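PDB 2IMP: lactaldehyde dehydrogenase from Escherichia coli, which catalyses the irreversible NAD-dependent oxidation of L-lactaldehyde to L-lactate in fucose and rhamnose breakdown, and also acts on glycolaldehyde and L-glyceraldehyde. Local coordinates for residues A106-Y111 and P155-A160; G95-L100 and N321-G326; P4-M9 and I35-D40; R141-T146 and Y469-V474. All blocks are in the same frame, centred on the assembly; numbering follows the deposited sequence.

Contact 1 (A106-Y111 and P155-A160); sequences AFTADY and PFFLIA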
loop_
_atom_site.group_PDB
_atom_site.type_symbol
_atom_site.label_atom_id
_atom_site.label_comp_id
_atom_site.label_asym_id
_atom_site.label_seq_id
_atom_site.Cartn_x
_atom_site.Cartn_y
_atom_site.Cartn_z
ATOM N N ALA A 106 -7.687 -29.616 7.694
ATOM C CA ALA A 106 -6.534 -28.953 8.285
ATOM C C ALA A 106 -6.277 -27.567 7.635
ATOM O O ALA A 106 -5.999 -26.589 8.324
ATOM C CB ALA A 106 -5.305 -29.833 8.144
ATOM N N PHE A 107 -6.392 -27.511 6.310
ATOM C CA PHE A 107 -6.205 -26.262 5.574
ATOM C C PHE A 107 -7.253 -25.197 5.965
ATOM O O PHE A 107 -6.932 -24.017 6.105
ATOM C CB PHE A 107 -6.287 -26.519 4.064
ATOM C CG PHE A 107 -6.018 -25.297 3.220
ATOM C CD1 PHE A 107 -4.736 -24.766 3.128
ATOM C CD2 PHE A 107 -7.047 -24.685 2.507
ATOM C CE1 PHE A 107 -4.484 -23.631 2.337
ATOM C CE2 PHE A 107 -6.805 -23.549 1.715
ATOM C CZ PHE A 107 -5.528 -23.028 1.628
ATOM N N THR A 108 -8.500 -25.638 6.130
ATOM C CA THR A 108 -9.575 -24.746 6.525
ATOM C C THR A 108 -9.286 -24.054 7.879
ATOM O O THR A 108 -9.503 -22.850 8.035
ATOM C CB THR A 108 -10.917 -25.513 6.599
ATOM O OG1 THR A 108 -11.247 -25.999 5.296
ATOM C CG2 THR A 108 -12.040 -24.609 7.079
ATOM N N ALA A 109 -8.785 -24.834 8.835
ATOM C CA ALA A 109 -8.428 -24.297 10.137
ATOM C C ALA A 109 -7.271 -23.289 10.020
ATOM O O ALA A 109 -7.307 -22.220 10.626
ATOM C CB ALA A 109 -8.037 -25.431 11.092
ATOM N N ASP A 110 -6.249 -23.646 9.245
ATOM C CA ASP A 110 -5.130 -22.731 9.043
ATOM C C ASP A 110 -5.579 -21.445 8.315
ATOM O O ASP A 110 -5.124 -20.349 8.628
ATOM C CB ASP A 110 -4.008 -23.399 8.240
ATOM C CG ASP A 110 -3.377 -24.568 8.974
ATOM O OD1 ASP A 110 -3.386 -24.578 10.222
ATOM O OD2 ASP A 110 -2.855 -25.473 8.296
ATOM N N TYR A 111 -6.484 -21.606 7.356
ATOM C CA TYR A 111 -7.011 -20.465 6.617
ATOM C C TYR A 111 -7.726 -19.465 7.548
ATOM O O TYR A 111 -7.513 -18.257 7.460
ATOM C CB TYR A 111 -7.969 -20.955 5.529
ATOM C CG TYR A 111 -8.435 -19.884 4.570
ATOM C CD1 TYR A 111 -9.505 -19.055 4.887
ATOM C CD2 TYR A 111 -7.828 -19.731 3.322
ATOM C CE1 TYR A 111 -9.967 -18.101 3.987
ATOM C CE2 TYR A 111 -8.284 -18.781 2.414
ATOM C CZ TYR A 111 -9.356 -17.973 2.752
ATOM O OH TYR A 111 -9.829 -17.054 1.851
ATOM N N PRO A 155 -16.455 -28.264 0.022
ATOM C CA PRO A 155 -17.572 -27.692 0.777
ATOM C C PRO A 155 -17.199 -27.082 2.138
ATOM O O PRO A 155 -17.698 -26.016 2.497
ATOM C CB PRO A 155 -18.526 -28.873 0.920
ATOM C CG PRO A 155 -17.576 -30.025 1.058
ATOM C CD PRO A 155 -16.584 -29.734 -0.051
ATOM N N PHE A 156 -16.342 -27.772 2.887
ATOM C CA PHE A 156 -15.936 -27.288 4.196
ATOM C C PHE A 156 -15.058 -26.028 4.103
ATOM O O PHE A 156 -15.350 -25.000 4.725
ATOM C CB PHE A 156 -15.189 -28.390 4.951
ATOM C CG PHE A 156 -15.053 -28.137 6.426
ATOM C CD1 PHE A 156 -16.184 -28.043 7.235
ATOM C CD2 PHE A 156 -13.796 -27.972 7.006
ATOM C CE1 PHE A 156 -16.063 -27.811 8.611
ATOM C CE2 PHE A 156 -13.664 -27.740 8.382
ATOM C CZ PHE A 156 -14.799 -27.649 9.183
ATOM N N PHE A 157 -13.990 -26.124 3.316
ATOM C CA PHE A 157 -13.109 -24.989 3.123
ATOM C C PHE A 157 -13.870 -23.731 2.659
ATOM O O PHE A 157 -13.666 -22.639 3.187
ATOM C CB PHE A 157 -12.025 -25.329 2.095
ATOM C CG PHE A 157 -11.267 -24.129 1.603
ATOM C CD1 PHE A 157 -10.568 -23.317 2.492
ATOM C CD2 PHE A 157 -11.264 -23.800 0.251
ATOM C CE1 PHE A 157 -9.882 -22.191 2.045
ATOM C CE2 PHE A 157 -10.580 -22.677 -0.208
ATOM C CZ PHE A 157 -9.887 -21.871 0.687
ATOM N N LEU A 158 -14.754 -23.898 1.680
ATOM C CA LEU A 158 -15.503 -22.757 1.189
ATOM C C LEU A 158 -16.352 -22.042 2.258
ATOM O O LEU A 158 -16.673 -20.862 2.105
ATOM C CB LEU A 158 -16.349 -23.151 -0.018
ATOM C CG LEU A 158 -15.465 -23.361 -1.256
ATOM C CD1 LEU A 158 -16.312 -23.791 -2.427
ATOM C CD2 LEU A 158 -14.733 -22.073 -1.596
ATOM N N ILE A 159 -16.720 -22.753 3.323
ATOM C CA ILE A 159 -17.436 -22.092 4.403
ATOM C C ILE A 159 -16.526 -20.995 4.999
ATOM O O ILE A 159 -16.918 -19.845 5.152
ATOM C CB ILE A 159 -17.778 -23.062 5.563
ATOM C CG1 ILE A 159 -18.738 -24.156 5.099
ATOM C CG2 ILE A 159 -18.401 -22.289 6.711
ATOM C CD1 ILE A 159 -18.925 -25.258 6.139
ATOM N N ALA A 160 -15.300 -21.400 5.313
ATOM C CA ALA A 160 -14.310 -20.505 5.883
ATOM C C ALA A 160 -13.856 -19.417 4.902
ATOM O O ALA A 160 -13.681 -18.259 5.282
ATOM C CB ALA A 160 -13.096 -21.306 6.362
#
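Phe107 and Phe157 meet ring to ring between two helices that run almost parallel, 4° apart, with axes 8.9 Å from each other at closest approach. Phe107 has CG anti to its backbone N (chi1 -176°), and its CE2 sits over one face of the Phe157 ring, 3.4 Å from Phe157 CE1, the planes inclined to each other. Next, Thr108 points at the partner helix. Its OG1 lies close to the backbone, 3.0 Å from Phe157 CA, but its hydrogen bond goes to Glu104 O one turn back. Glu104 also accepts from Phe157 N through its carboxylate, tying the start of helix 155-168 to helix 98-116. The Thr108 methyl CG2 packs 3.5 Å from Ala160 CB and also touches the Phe156 ring at CE2. One helical turn on from Phe107, Tyr111 offers a ring face to Phe157: Phe157 CE1 stands 3.4 Å above the Tyr111 ring plane, displaced toward the rim, with the planes at 85°, an edge-to-face pair. Tyr111 OH is held by Asp461. An alanine in place of Phe157 would probably leave a gap beside the rings of Phe107 and Tyr111 and take its partner from the Tyr111 face. Phe107, Tyr111 and Phe157 form an aromatic cluster whose Phe157 member lies beside the substrate site, its side chain about 5 Å from bound lactate and about 3 Å from that of lactate-binding Arg161.

Contact 2 (G95-L100 and N321-G326); sequences GKIQQL and NDIAMG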
loop_
_atom_site.group_PDB
_atom_site.type_symbol
_atom_site.label_atom_id
_atom_site.label_comp_id
_atom_site.label_asym_id
_atom_site.label_seq_id
_atom_site.Cartn_x
_atom_site.Cartn_y
_atom_site.Cartn_z
ATOM N N GLY A 95 -17.556 -37.774 -1.465
ATOM C CA GLY A 95 -16.908 -38.792 -2.266
ATOM C C GLY A 95 -15.423 -38.601 -2.514
ATOM O O GLY A 95 -14.847 -39.273 -3.373
ATOM N N LYS A 96 -14.785 -37.686 -1.795
ATOM C CA LYS A 96 -13.357 -37.508 -1.994
ATOM C C LYS A 96 -12.514 -38.467 -1.123
ATOM O O LYS A 96 -12.950 -38.886 -0.049
ATOM C CB LYS A 96 -12.936 -36.058 -1.731
ATOM C CG LYS A 96 -13.111 -35.578 -0.309
ATOM C CD LYS A 96 -12.180 -34.397 -0.029
ATOM C CE LYS A 96 -12.417 -33.231 -0.984
ATOM N NZ LYS A 96 -11.344 -32.199 -0.878
ATOM N N ILE A 97 -11.326 -38.812 -1.600
ATOM C CA ILE A 97 -10.461 -39.724 -0.868
ATOM C C ILE A 97 -10.037 -39.211 0.520
ATOM O O ILE A 97 -9.846 -38.008 0.719
ATOM C CB ILE A 97 -9.205 -40.066 -1.694
ATOM C CG1 ILE A 97 -8.350 -38.817 -1.898
ATOM C CG2 ILE A 97 -9.628 -40.640 -3.050
ATOM C CD1 ILE A 97 -7.042 -39.085 -2.621
ATOM N N GLN A 98 -9.916 -40.139 1.467
ATOM C CA GLN A 98 -9.540 -39.807 2.835
ATOM C C GLN A 98 -8.396 -38.785 2.976
ATOM O O GLN A 98 -8.491 -37.854 3.764
ATOM C CB GLN A 98 -9.166 -41.083 3.597
ATOM C CG GLN A 98 -10.338 -42.003 3.907
ATOM C CD GLN A 98 -9.885 -43.354 4.438
ATOM O OE1 GLN A 98 -9.087 -43.428 5.371
ATOM N NE2 GLN A 98 -10.396 -44.429 3.845
ATOM N N GLN A 99 -7.326 -38.969 2.210
ATOM C CA GLN A 99 -6.191 -38.060 2.292
ATOM C C GLN A 99 -6.522 -36.600 1.950
ATOM O O GLN A 99 -6.038 -35.680 2.608
ATOM C CB GLN A 99 -5.041 -38.542 1.396
ATOM C CG GLN A 99 -4.399 -39.829 1.861
ATOM C CD GLN A 99 -5.118 -41.086 1.400
ATOM O OE1 GLN A 99 -6.232 -41.015 0.850
ATOM N NE2 GLN A 99 -4.505 -42.236 1.609
ATOM N N LEU A 100 -7.331 -36.399 0.917
ATOM C CA LEU A 100 -7.699 -35.047 0.536
ATOM C C LEU A 100 -8.681 -34.407 1.516
ATOM O O LEU A 100 -8.582 -33.220 1.807
ATOM C CB LEU A 100 -8.257 -35.031 -0.883
ATOM C CG LEU A 100 -7.208 -35.554 -1.867
ATOM C CD1 LEU A 100 -7.804 -35.611 -3.250
ATOM C CD2 LEU A 100 -5.963 -34.667 -1.838
ATOM N N ASN A 321 -8.160 -46.714 1.381
ATOM C CA ASN A 321 -7.262 -45.602 1.630
ATOM C C ASN A 321 -6.023 -45.682 0.725
ATOM O O ASN A 321 -5.007 -45.035 0.976
ATOM C CB ASN A 321 -6.821 -45.591 3.093
ATOM C CG ASN A 321 -5.905 -46.748 3.428
ATOM O OD1 ASN A 321 -6.268 -47.910 3.256
ATOM N ND2 ASN A 321 -4.707 -46.436 3.906
ATOM N N ASP A 322 -6.139 -46.500 -0.317
ATOM C CA ASP A 322 -5.061 -46.705 -1.278
ATOM C C ASP A 322 -5.455 -46.344 -2.723
ATOM O O ASP A 322 -4.790 -46.741 -3.680
ATOM C CB ASP A 322 -4.598 -48.164 -1.237
ATOM C CG ASP A 322 -5.604 -49.113 -1.870
ATOM O OD1 ASP A 322 -6.807 -49.013 -1.544
ATOM O OD2 ASP A 322 -5.190 -49.959 -2.691
ATOM N N ILE A 323 -6.556 -45.613 -2.857
ATOM C CA ILE A 323 -7.038 -45.181 -4.160
ATOM C C ILE A 323 -6.830 -43.678 -4.403
ATOM O O ILE A 323 -6.825 -42.881 -3.464
ATOM C CB ILE A 323 -8.540 -45.477 -4.340
ATOM C CG1 ILE A 323 -9.347 -44.746 -3.264
ATOM C CG2 ILE A 323 -8.786 -46.977 -4.280
ATOM C CD1 ILE A 323 -10.851 -44.801 -3.479
ATOM N N ALA A 324 -6.663 -43.309 -5.664
ATOM C CA ALA A 324 -6.456 -41.919 -6.024
ATOM C C ALA A 324 -7.742 -41.195 -6.470
ATOM O O ALA A 324 -7.750 -39.980 -6.659
ATOM C CB ALA A 324 -5.407 -41.834 -7.123
ATOM N N MET A 325 -8.821 -41.953 -6.618
ATOM C CA MET A 325 -10.077 -41.376 -7.070
ATOM C C MET A 325 -11.354 -41.968 -6.449
ATOM O O MET A 325 -11.470 -43.180 -6.271
ATOM C CB MET A 325 -10.153 -41.498 -8.588
ATOM C CG MET A 325 -11.441 -41.003 -9.203
ATOM S SD MET A 325 -11.316 -41.079 -10.987
ATOM C CE MET A 325 -10.026 -39.832 -11.240
ATOM N N GLY A 326 -12.296 -41.089 -6.125
ATOM C CA GLY A 326 -13.558 -41.520 -5.561
ATOM C C GLY A 326 -14.646 -41.403 -6.616
ATOM O O GLY A 326 -14.353 -41.232 -7.796
HETATM O O HOH W 1 -7.430 -43.207 -0.769
#
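Gln99 reaches across to Asn321 and makes the direct hydrogen bond of this contact, NE2 to the backbone O of Asn321 at 2.9 Å. The Gln99 chain bends at chi2 (84°), which turns CD toward the loop; the acceptor lies in the plane of the amide, while the N-H arrives tilted from the plane of the carbonyl. The other end of the same amide works through water: a water 3.0 Å from Gln99 OE1 and 2.8 Å from Ile323 O is placed to donate to both, though other acceptors compete for its two protons. Gln98 contributes mainly van der Waals contact: Gln98 NE2 passes 3.8 Å from Asn321 CB and gives its hydrogen bond to Pro317 O. Apolar packing centres on Ile97, at the N-cap position of helix 98-116. Its CG2 is lodged in the bend of the loop, 3.6 Å from Ile323 O and 4.1 Å from Ile323 CG1, with the backbone of Ala324 and Met325 around it. The third kind of contact joins two glycines: Gly326 CA donates a C-H to Gly95 O at 3.4 Å. A CB on Gly326 would strike that oxygen, and Gly95 has positive phi after helix 83-94, so both positions suit glycine. No charged pair joins the two segments. The loop is gripped chiefly by its backbone carbonyls and by close approach at the glycines, consistent with a loop held largely through its backbone, with few specific side-chain bonds.

Contact 3 (P4-M9 and I35-D40); sequences PVQHPM and ISRIPD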
loop_
_atom_site.group_PDB
_atom_site.type_symbol
_atom_site.label_atom_id
_atom_site.label_comp_id
_atom_site.label_asym_id
_atom_site.label_seq_id
_atom_site.Cartn_x
_atom_site.Cartn_y
_atom_site.Cartn_z
ATOM N N PRO A 4 -31.138 -42.271 9.353
ATOM C CA PRO A 4 -30.494 -41.081 8.792
ATOM C C PRO A 4 -30.933 -39.836 9.594
ATOM O O PRO A 4 -32.119 -39.514 9.667
ATOM C CB PRO A 4 -30.999 -41.064 7.354
ATOM C CG PRO A 4 -32.373 -41.608 7.490
ATOM C CD PRO A 4 -32.192 -42.764 8.449
ATOM N N VAL A 5 -29.965 -39.165 10.204
ATOM C CA VAL A 5 -30.252 -37.990 11.003
ATOM C C VAL A 5 -30.943 -36.860 10.221
ATOM O O VAL A 5 -30.653 -36.629 9.048
ATOM C CB VAL A 5 -28.954 -37.439 11.650
ATOM C CG1 VAL A 5 -27.952 -37.067 10.568
ATOM C CG2 VAL A 5 -29.265 -36.231 12.521
ATOM N N GLN A 6 -31.882 -36.193 10.880
ATOM C CA GLN A 6 -32.592 -35.073 10.279
ATOM C C GLN A 6 -32.045 -33.753 10.859
ATOM O O GLN A 6 -32.291 -33.423 12.018
ATOM C CB GLN A 6 -34.099 -35.209 10.532
ATOM C CG GLN A 6 -34.614 -36.598 10.125
ATOM C CD GLN A 6 -36.078 -36.591 9.707
ATOM O OE1 GLN A 6 -36.464 -37.343 8.798
ATOM N NE2 GLN A 6 -36.901 -35.792 10.365
ATOM N N HIS A 7 -31.288 -33.031 10.042
ATOM C CA HIS A 7 -30.643 -31.799 10.475
ATOM C C HIS A 7 -31.517 -30.544 10.625
ATOM O O HIS A 7 -32.456 -30.317 9.860
ATOM C CB HIS A 7 -29.481 -31.471 9.529
ATOM C CG HIS A 7 -28.356 -32.460 9.583
ATOM N ND1 HIS A 7 -27.648 -32.716 10.737
ATOM C CD2 HIS A 7 -27.810 -33.244 8.626
ATOM C CE1 HIS A 7 -26.713 -33.616 10.487
ATOM N NE2 HIS A 7 -26.790 -33.954 9.212
ATOM N N PRO A 8 -31.215 -29.731 11.651
ATOM C CA PRO A 8 -31.929 -28.485 11.924
ATOM C C PRO A 8 -31.055 -27.347 11.351
ATOM O O PRO A 8 -29.868 -27.551 11.070
ATOM C CB PRO A 8 -31.949 -28.431 13.441
ATOM C CG PRO A 8 -30.589 -28.972 13.779
ATOM C CD PRO A 8 -30.447 -30.156 12.840
ATOM N N MET A 9 -31.646 -26.174 11.171
ATOM C CA MET A 9 -30.878 -25.039 10.700
ATOM C C MET A 9 -30.254 -24.296 11.894
ATOM O O MET A 9 -30.597 -24.573 13.046
ATOM C CB MET A 9 -31.772 -24.073 9.907
ATOM C CG MET A 9 -32.273 -24.627 8.573
ATOM S SD MET A 9 -33.265 -23.440 7.611
ATOM C CE MET A 9 -34.564 -24.524 6.974
ATOM N N ILE A 35 -27.497 -40.969 3.852
ATOM C CA ILE A 35 -26.735 -40.742 5.068
ATOM C C ILE A 35 -27.333 -39.682 6.019
ATOM O O ILE A 35 -27.034 -39.651 7.213
ATOM C CB ILE A 35 -25.289 -40.369 4.703
ATOM C CG1 ILE A 35 -25.268 -39.069 3.895
ATOM C CG2 ILE A 35 -24.672 -41.491 3.874
ATOM C CD1 ILE A 35 -23.898 -38.701 3.355
ATOM N N SER A 36 -28.183 -38.829 5.467
ATOM C CA SER A 36 -28.831 -37.792 6.248
ATOM C C SER A 36 -29.924 -37.069 5.471
ATOM O O SER A 36 -30.084 -37.276 4.269
ATOM C CB SER A 36 -27.804 -36.761 6.731
ATOM O OG SER A 36 -27.263 -36.030 5.643
ATOM N N ARG A 37 -30.671 -36.232 6.177
ATOM C CA ARG A 37 -31.732 -35.456 5.575
ATOM C C ARG A 37 -31.757 -33.996 6.062
ATOM O O ARG A 37 -31.552 -33.718 7.245
ATOM C CB ARG A 37 -33.091 -36.111 5.849
ATOM C CG ARG A 37 -33.372 -37.354 4.999
ATOM C CD ARG A 37 -34.831 -37.783 5.112
ATOM N NE ARG A 37 -35.094 -38.531 6.337
ATOM C CZ ARG A 37 -34.901 -39.842 6.462
ATOM N NH1 ARG A 37 -34.451 -40.549 5.434
ATOM N NH2 ARG A 37 -35.150 -40.444 7.617
ATOM N N ILE A 38 -31.983 -33.074 5.136
ATOM C CA ILE A 38 -32.049 -31.670 5.494
ATOM C C ILE A 38 -33.373 -31.033 5.090
ATOM O O ILE A 38 -34.026 -31.474 4.143
ATOM C CB ILE A 38 -30.907 -30.849 4.845
ATOM C CG1 ILE A 38 -30.962 -30.996 3.325
ATOM C CG2 ILE A 38 -29.567 -31.292 5.402
ATOM C CD1 ILE A 38 -30.051 -30.034 2.587
ATOM N N PRO A 39 -33.785 -29.992 5.812
ATOM C CA PRO A 39 -35.045 -29.352 5.458
ATOM C C PRO A 39 -35.061 -28.749 4.053
ATOM O O PRO A 39 -34.052 -28.229 3.571
ATOM C CB PRO A 39 -35.220 -28.294 6.550
ATOM C CG PRO A 39 -33.842 -28.067 7.070
ATOM C CD PRO A 39 -33.245 -29.437 7.061
ATOM N N ASP A 40 -36.206 -28.871 3.390
ATOM C CA ASP A 40 -36.372 -28.269 2.083
ATOM C C ASP A 40 -36.708 -26.782 2.307
ATOM O O ASP A 40 -37.798 -26.304 1.989
ATOM C CB ASP A 40 -37.491 -28.979 1.306
ATOM C CG ASP A 40 -37.615 -28.488 -0.130
ATOM O OD1 ASP A 40 -36.595 -28.068 -0.710
ATOM O OD2 ASP A 40 -38.732 -28.536 -0.690
#
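Arg37 presents its guanidinium flat to Pro4 and edge-on to Gln6. Over one face sits Pro4 CG, tightly packed at 3.0 Å from Arg37 NH2; at the rim, Arg37 NE donates to Gln6 OE1 at 3.1 Å in a nearly straight bond (167°). The Gln6 amide stands almost perpendicular to the guanidinium, 84° between planes. A bend at chi3 (-80°) swings NE out of line with the Arg37 chain and toward Gln6. The His7 ring has Ile38 CG2 at its edge, and Ser36 CB comes to it obliquely, 3.9 Å from NE2. The backbones pair in parallel: Arg37 N bonds to Val5 O and Arg37 O receives His7 N, each at 2.9 Å, so the backbone N-H and C=O of Arg37 both bond to this strand. His7 O abuts Pro39 CD at 3.0 Å, and the Met9 and Pro39 side chains pass in opposite directions, Met9 CE 3.6 Å from Pro39 CG. Asn183 OD1 accepts from Ser36 OG and, weakly, bonds His7 NE2. Ile35 and Ser36 form a classic beta bulge opposite Val26. The arrangement is the central, parallel pair of a mixed four-stranded sheet, with strand 14-16 beyond 5-11 and strand 23-27 beyond 34-39.

Contact 4 (R141-T146 and Y469-V474); sequences RALGVT and YLQTQV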
loop_
_atom_site.group_PDB
_atom_site.type_symbol
_atom_site.label_atom_id
_atom_site.label_comp_id
_atom_site.label_asym_id
_atom_site.label_seq_id
_atom_site.Cartn_x
_atom_site.Cartn_y
_atom_site.Cartn_z
ATOM N N ARG A 141 -14.944 0.357 6.244
ATOM C CA ARG A 141 -16.063 -0.127 7.044
ATOM C C ARG A 141 -16.623 -1.466 6.559
ATOM O O ARG A 141 -16.407 -1.852 5.414
ATOM C CB ARG A 141 -17.215 0.888 7.023
ATOM C CG ARG A 141 -16.837 2.334 7.298
ATOM C CD ARG A 141 -16.314 2.530 8.706
ATOM N NE ARG A 141 -16.282 3.946 9.064
ATOM C CZ ARG A 141 -15.672 4.441 10.139
ATOM N NH1 ARG A 141 -15.028 3.635 10.974
ATOM N NH2 ARG A 141 -15.710 5.746 10.381
ATOM N N ALA A 142 -17.339 -2.160 7.438
ATOM C CA ALA A 142 -17.963 -3.414 7.057
ATOM C C ALA A 142 -19.142 -3.160 6.088
ATOM O O ALA A 142 -19.665 -2.046 6.030
ATOM C CB ALA A 142 -18.470 -4.138 8.296
ATOM N N LEU A 143 -19.526 -4.170 5.323
ATOM C CA LEU A 143 -20.653 -4.020 4.416
ATOM C C LEU A 143 -21.979 -4.104 5.177
ATOM O O LEU A 143 -22.941 -3.407 4.871
ATOM C CB LEU A 143 -20.632 -5.118 3.349
ATOM C CG LEU A 143 -19.336 -5.269 2.562
ATOM C CD1 LEU A 143 -19.511 -6.351 1.486
ATOM C CD2 LEU A 143 -18.977 -3.916 1.936
ATOM N N GLY A 144 -21.992 -4.973 6.181
ATOM C CA GLY A 144 -23.181 -5.175 6.984
ATOM C C GLY A 144 -23.494 -6.654 6.961
ATOM O O GLY A 144 -22.700 -7.464 7.435
ATOM N N VAL A 145 -24.648 -7.009 6.410
ATOM C CA VAL A 145 -25.040 -8.410 6.311
ATOM C C VAL A 145 -24.629 -9.046 4.979
ATOM O O VAL A 145 -24.953 -8.519 3.918
ATOM C CB VAL A 145 -26.569 -8.586 6.450
ATOM C CG1 VAL A 145 -26.955 -10.038 6.158
ATOM C CG2 VAL A 145 -27.020 -8.186 7.854
ATOM N N THR A 146 -23.917 -10.165 5.045
ATOM C CA THR A 146 -23.498 -10.858 3.839
ATOM C C THR A 146 -23.986 -12.318 3.798
ATOM O O THR A 146 -24.326 -12.903 4.836
ATOM C CB THR A 146 -21.942 -10.852 3.666
ATOM O OG1 THR A 146 -21.339 -11.744 4.613
ATOM C CG2 THR A 146 -21.377 -9.440 3.889
ATOM N N TYR A 469 -14.767 -7.697 1.514
ATOM C CA TYR A 469 -15.723 -7.542 2.605
ATOM C C TYR A 469 -15.686 -6.181 3.302
ATOM O O TYR A 469 -16.244 -5.991 4.386
ATOM C CB TYR A 469 -15.534 -8.667 3.631
ATOM C CG TYR A 469 -16.066 -9.981 3.113
ATOM C CD1 TYR A 469 -15.273 -10.818 2.328
ATOM C CD2 TYR A 469 -17.394 -10.354 3.344
ATOM C CE1 TYR A 469 -15.792 -11.998 1.779
ATOM C CE2 TYR A 469 -17.922 -11.528 2.802
ATOM C CZ TYR A 469 -17.116 -12.343 2.018
ATOM O OH TYR A 469 -17.643 -13.486 1.450
ATOM N N LEU A 470 -15.018 -5.243 2.652
ATOM C CA LEU A 470 -14.903 -3.898 3.167
ATOM C C LEU A 470 -15.330 -2.848 2.145
ATOM O O LEU A 470 -15.219 -3.061 0.945
ATOM C CB LEU A 470 -13.456 -3.620 3.580
ATOM C CG LEU A 470 -12.925 -4.362 4.809
ATOM C CD1 LEU A 470 -11.399 -4.291 4.841
ATOM C CD2 LEU A 470 -13.539 -3.751 6.068
ATOM N N GLN A 471 -15.859 -1.745 2.640
ATOM C CA GLN A 471 -16.230 -0.641 1.785
ATOM C C GLN A 471 -15.697 0.657 2.382
ATOM O O GLN A 471 -15.427 0.732 3.581
ATOM C CB GLN A 471 -17.747 -0.567 1.572
ATOM C CG GLN A 471 -18.577 -0.285 2.807
ATOM C CD GLN A 471 -20.066 -0.415 2.516
ATOM O OE1 GLN A 471 -20.497 -0.318 1.361
ATOM N NE2 GLN A 471 -20.859 -0.626 3.561
ATOM N N THR A 472 -15.550 1.667 1.548
ATOM C CA THR A 472 -14.979 2.905 2.017
ATOM C C THR A 472 -15.941 4.010 2.430
ATOM O O THR A 472 -17.041 4.149 1.895
ATOM C CB THR A 472 -14.039 3.489 0.950
ATOM O OG1 THR A 472 -14.787 3.742 -0.247
ATOM C CG2 THR A 472 -12.924 2.506 0.630
ATOM N N GLN A 473 -15.502 4.758 3.432
ATOM C CA GLN A 473 -16.207 5.939 3.886
ATOM C C GLN A 473 -15.215 7.111 3.845
ATOM O O GLN A 473 -14.294 7.184 4.666
ATOM C CB GLN A 473 -16.772 5.797 5.310
ATOM C CG GLN A 473 -17.288 7.150 5.857
ATOM C CD GLN A 473 -17.772 7.092 7.297
ATOM O OE1 GLN A 473 -17.282 6.295 8.096
ATOM N NE2 GLN A 473 -18.729 7.954 7.641
ATOM N N VAL A 474 -15.368 7.972 2.847
ATOM C CA VAL A 474 -14.483 9.112 2.712
ATOM C C VAL A 474 -14.984 10.349 3.456
ATOM O O VAL A 474 -16.049 10.900 3.145
ATOM C CB VAL A 474 -14.248 9.462 1.223
ATOM C CG1 VAL A 474 -13.309 10.652 1.105
ATOM C CG2 VAL A 474 -13.653 8.260 0.500
HETATM O O HOH W 2 -23.983 -1.702 3.103
HETATM O O HOH W 3 -20.408 -13.925 2.331
#
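Arg141 bends at chi2 (-65°), which sets CD, and Gln473 CG is anti to its backbone N (chi1 170°); from these positions the two ends meet. Two nitrogens of one guanidinium edge share a single acceptor: Arg141 NE at 2.7 Å and NH2 at 2.8 Å both donate to Gln473 OE1, which lies in the guanidinium plane. Arg141 and Gln471 are an antiparallel hydrogen-bonded pair, Arg141 N to Gln471 O at 2.7 Å and Gln471 N to Arg141 O at 2.8 Å. Gln471 NE2 bonds to Ala142 O at 3.1 Å, and Leu143 CD2 packs on Gln471 CB at 3.6 Å. Thr146 OG1, hydrogen-bonded to Thr172 O, meets the ring edge of Tyr469, 3.9 Å from CE2. Gln473 NE2 bonds to Ile427 O and Thr435 OG1 of the second subunit. An alanine at Arg141 would probably leave Gln473 OE1 without its two donors, the amide then held from its NE2 side. Strand 470-478 runs beside strand 134-149, which also pairs with strands 123-127, 172-176 and 222-227. Helix 155-168 covers Thr146 and Tyr469, whereas at the far end Val474 pairs in parallel with a strand of the second subunit, so the sheet continues across the interface.

Contacts 1 and 4 are mostly buried, contacts 2 and 3 only partly. Contact 1, nearest the centre of the chain, relies on aromatic and apolar packing between helices; contacts 3 and 4 are held by short backbone pairings, parallel in one and antiparallel in the other, each reinforced by an arginine bound to a glutamine. Contact 2 has no such pairing and mixes a side-chain amide hydrogen bond, a water bridge and a glycine CA-H...O contact. Contacts 1 and 2 share helix 98-116, whose start meets a distant loop and whose middle packs against helix 155-168, which carries Phe157 beside the lactate site. Helix 155-168 follows strand 134-149 of contact 4; contact 4 alone reaches another subunit.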